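Local coordinates for protein 6-carboxyhexanoate--CoA ligase (Aquifex aeolicus, PDB 5TV6) that belongs to the 6-carboxyhexanoate--CoA ligase (BioW) family, at residues M8-N13 and D44-K49. Sequence-based numbering, arbitrary orientation.
Sequences MRAQKN and DFMNVK
R9 and N47 form a hydrogen-bonded pair between two antiparallel strands. Strand 3-12 is the middle strand of a three-stranded antiparallel sheet, and strand 45-52 is one of its edges. Backbone bonds run both ways in this pair: R9 N to N47 O at 3.0 Å, and N47 N to R9 O. Q11 N then gives a bond to F45 O. At the end of the pairing, two residues, D44 and F45, stand opposite the single Q11: a classic beta bulge. Q11 O accepts D44 N at 2.7 Å and, weakly, F45 N at 3.4 Å.

Apolar contacts lie on the face that carries M8, A10, M46 and V48. M8 and M46 are selenomethionines, and their CG atoms meet at 3.9 Å. M8 CG stands anti to the backbone N (chi1 179°), which also brings it against V48 CG2. Helix 26-38 packs on this face, with L36 against M8 and L37 against M46.

The other face carries R9, Q11, F45 and N47. The R9 guanidinium stacks on the N47 amide, with the planes 15° apart. N47 CB sits 3.8 Å above the guanidinium plane, over its centre. Q11 lies alongside F45, its OE1 coming obliquely to ring atom CD2.

Charged and polar groups close the bulge end. The D44 carboxylate reaches across to the end of strand 3-12 and the turn after it, at K12 and N13, and each oxygen takes a different partner. K12 NZ forms a salt bridge to D44 OD2 at 2.7 Å, on the syn side. N13 N bonds to D44 OD1 at 2.6 Å, from above the carboxylate plane and 47° out of it.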
loop_
_atom_site.group_PDB
_atom_site.type_symbol
_atom_site.label_atom_id
_atom_site.label_comp_id
_atom_site.label_asym_id
_atom_site.label_seq_id
_atom_site.Cartn_x
_atom_site.Cartn_y
_atom_site.Cartn_z
HETATM N N MSE A 8 -14.128 2.138 6.272
HETATM C CA MSE A 8 -14.701 3.444 6.044
HETATM C C MSE A 8 -14.239 3.990 4.703
HETATM O O MSE A 8 -13.068 3.869 4.352
HETATM C CB MSE A 8 -14.303 4.393 7.182
HETATM C CG MSE A 8 -14.819 5.819 7.067
HETATM SE SE MSE A 8 -13.845 6.985 5.770
HETATM C CE MSE A 8 -12.241 7.336 6.865
ATOM N N ARG A 9 -15.160 4.600 3.957
ATOM C CA ARG A 9 -14.822 5.383 2.776
ATOM C C ARG A 9 -15.671 6.655 2.777
ATOM O O ARG A 9 -16.814 6.658 3.246
ATOM C CB ARG A 9 -15.028 4.584 1.486
ATOM C CG ARG A 9 -16.466 4.417 1.117
ATOM C CD ARG A 9 -16.653 3.897 -0.296
ATOM N NE ARG A 9 -18.069 3.671 -0.560
ATOM C CZ ARG A 9 -18.704 2.570 -0.171
ATOM N NH1 ARG A 9 -18.028 1.626 0.478
ATOM N NH2 ARG A 9 -20.001 2.412 -0.423
ATOM N N ALA A 10 -15.094 7.752 2.282
ATOM C CA ALA A 10 -15.768 9.045 2.287
ATOM C C ALA A 10 -15.521 9.768 0.971
ATOM O O ALA A 10 -14.520 9.539 0.291
ATOM C CB ALA A 10 -15.302 9.909 3.455
ATOM N N GLN A 11 -16.446 10.649 0.615
ATOM C CA GLN A 11 -16.368 11.401 -0.629
ATOM C C GLN A 11 -16.722 12.855 -0.383
ATOM O O GLN A 11 -17.418 13.193 0.574
ATOM C CB GLN A 11 -17.333 10.888 -1.688
ATOM C CG GLN A 11 -17.229 9.457 -2.082
ATOM C CD GLN A 11 -18.373 9.111 -3.006
ATOM O OE1 GLN A 11 -19.401 9.808 -3.021
ATOM N NE2 GLN A 11 -18.197 8.066 -3.808
ATOM N N LYS A 12 -16.269 13.708 -1.293
ATOM C CA LYS A 12 -16.794 15.057 -1.419
ATOM C C LYS A 12 -16.988 15.337 -2.904
ATOM O O LYS A 12 -16.081 15.098 -3.709
ATOM C CB LYS A 12 -15.875 16.091 -0.767
ATOM C CG LYS A 12 -16.382 17.511 -0.882
ATOM C CD LYS A 12 -16.661 18.123 0.477
ATOM C CE LYS A 12 -17.425 19.432 0.345
ATOM N NZ LYS A 12 -18.803 19.222 -0.230
ATOM N N ASN A 13 -18.186 15.803 -3.261
ATOM C CA ASN A 13 -18.566 16.064 -4.647
ATOM C C ASN A 13 -18.235 14.878 -5.545
ATOM O O ASN A 13 -17.574 15.008 -6.574
ATOM C CB ASN A 13 -17.910 17.343 -5.151
ATOM C CG ASN A 13 -18.400 18.549 -4.407
ATOM O OD1 ASN A 13 -19.569 18.620 -4.052
ATOM N ND2 ASN A 13 -17.506 19.486 -4.129
ATOM N N ASP A 44 -19.042 14.824 1.985
ATOM C CA ASP A 44 -20.453 14.822 1.604
ATOM C C ASP A 44 -21.144 13.569 2.075
ATOM O O ASP A 44 -22.339 13.588 2.393
ATOM C CB ASP A 44 -20.608 14.836 0.070
ATOM C CG ASP A 44 -20.428 16.184 -0.524
ATOM O OD1 ASP A 44 -20.265 16.267 -1.757
ATOM O OD2 ASP A 44 -20.464 17.166 0.242
ATOM N N PHE A 45 -20.414 12.469 2.047
ATOM C CA PHE A 45 -20.989 11.145 2.132
ATOM C C PHE A 45 -19.936 10.240 2.737
ATOM O O PHE A 45 -18.748 10.375 2.438
ATOM C CB PHE A 45 -21.416 10.622 0.758
ATOM C CG PHE A 45 -21.780 9.169 0.758
ATOM C CD1 PHE A 45 -23.077 8.765 1.061
ATOM C CD2 PHE A 45 -20.822 8.197 0.476
ATOM C CE1 PHE A 45 -23.420 7.406 1.069
ATOM C CE2 PHE A 45 -21.153 6.838 0.485
ATOM C CZ PHE A 45 -22.452 6.444 0.777
HETATM N N MSE A 46 -20.375 9.331 3.587
HETATM C CA MSE A 46 -19.472 8.389 4.178
HETATM C C MSE A 46 -20.195 7.081 4.356
HETATM O O MSE A 46 -21.374 7.071 4.754
HETATM C CB MSE A 46 -18.954 8.908 5.516
HETATM C CG MSE A 46 -17.961 7.944 6.194
HETATM SE SE MSE A 46 -17.540 8.443 8.058
HETATM C CE MSE A 46 -16.443 10.041 7.772
ATOM N N ASN A 47 -19.506 5.979 4.068
ATOM C CA ASN A 47 -20.005 4.652 4.395
ATOM C C ASN A 47 -19.051 3.943 5.342
ATOM O O ASN A 47 -17.845 3.908 5.101
ATOM C CB ASN A 47 -20.207 3.811 3.147
ATOM C CG ASN A 47 -21.175 2.698 3.391
ATOM O OD1 ASN A 47 -22.392 2.887 3.294
ATOM N ND2 ASN A 47 -20.655 1.540 3.768
ATOM N N VAL A 48 -19.592 3.382 6.419
ATOM C CA VAL A 48 -18.836 2.564 7.366
ATOM C C VAL A 48 -19.440 1.164 7.367
ATOM O O VAL A 48 -20.644 0.997 7.595
ATOM C CB VAL A 48 -18.848 3.157 8.779
ATOM C CG1 VAL A 48 -18.044 2.286 9.695
ATOM C CG2 VAL A 48 -18.277 4.539 8.756
ATOM N N LYS A 49 -18.611 0.167 7.093
ATOM C CA LYS A 49 -19.031 -1.223 6.960
ATOM C C LYS A 49 -18.327 -2.006 8.057
ATOM O O LYS A 49 -17.094 -2.097 8.059
ATOM C CB LYS A 49 -18.667 -1.764 5.572
ATOM C CG LYS A 49 -19.166 -3.157 5.270
ATOM C CD LYS A 49 -18.520 -3.721 3.996
ATOM C CE LYS A 49 -19.380 -4.820 3.367
ATOM N NZ LYS A 49 -18.645 -6.103 3.168
#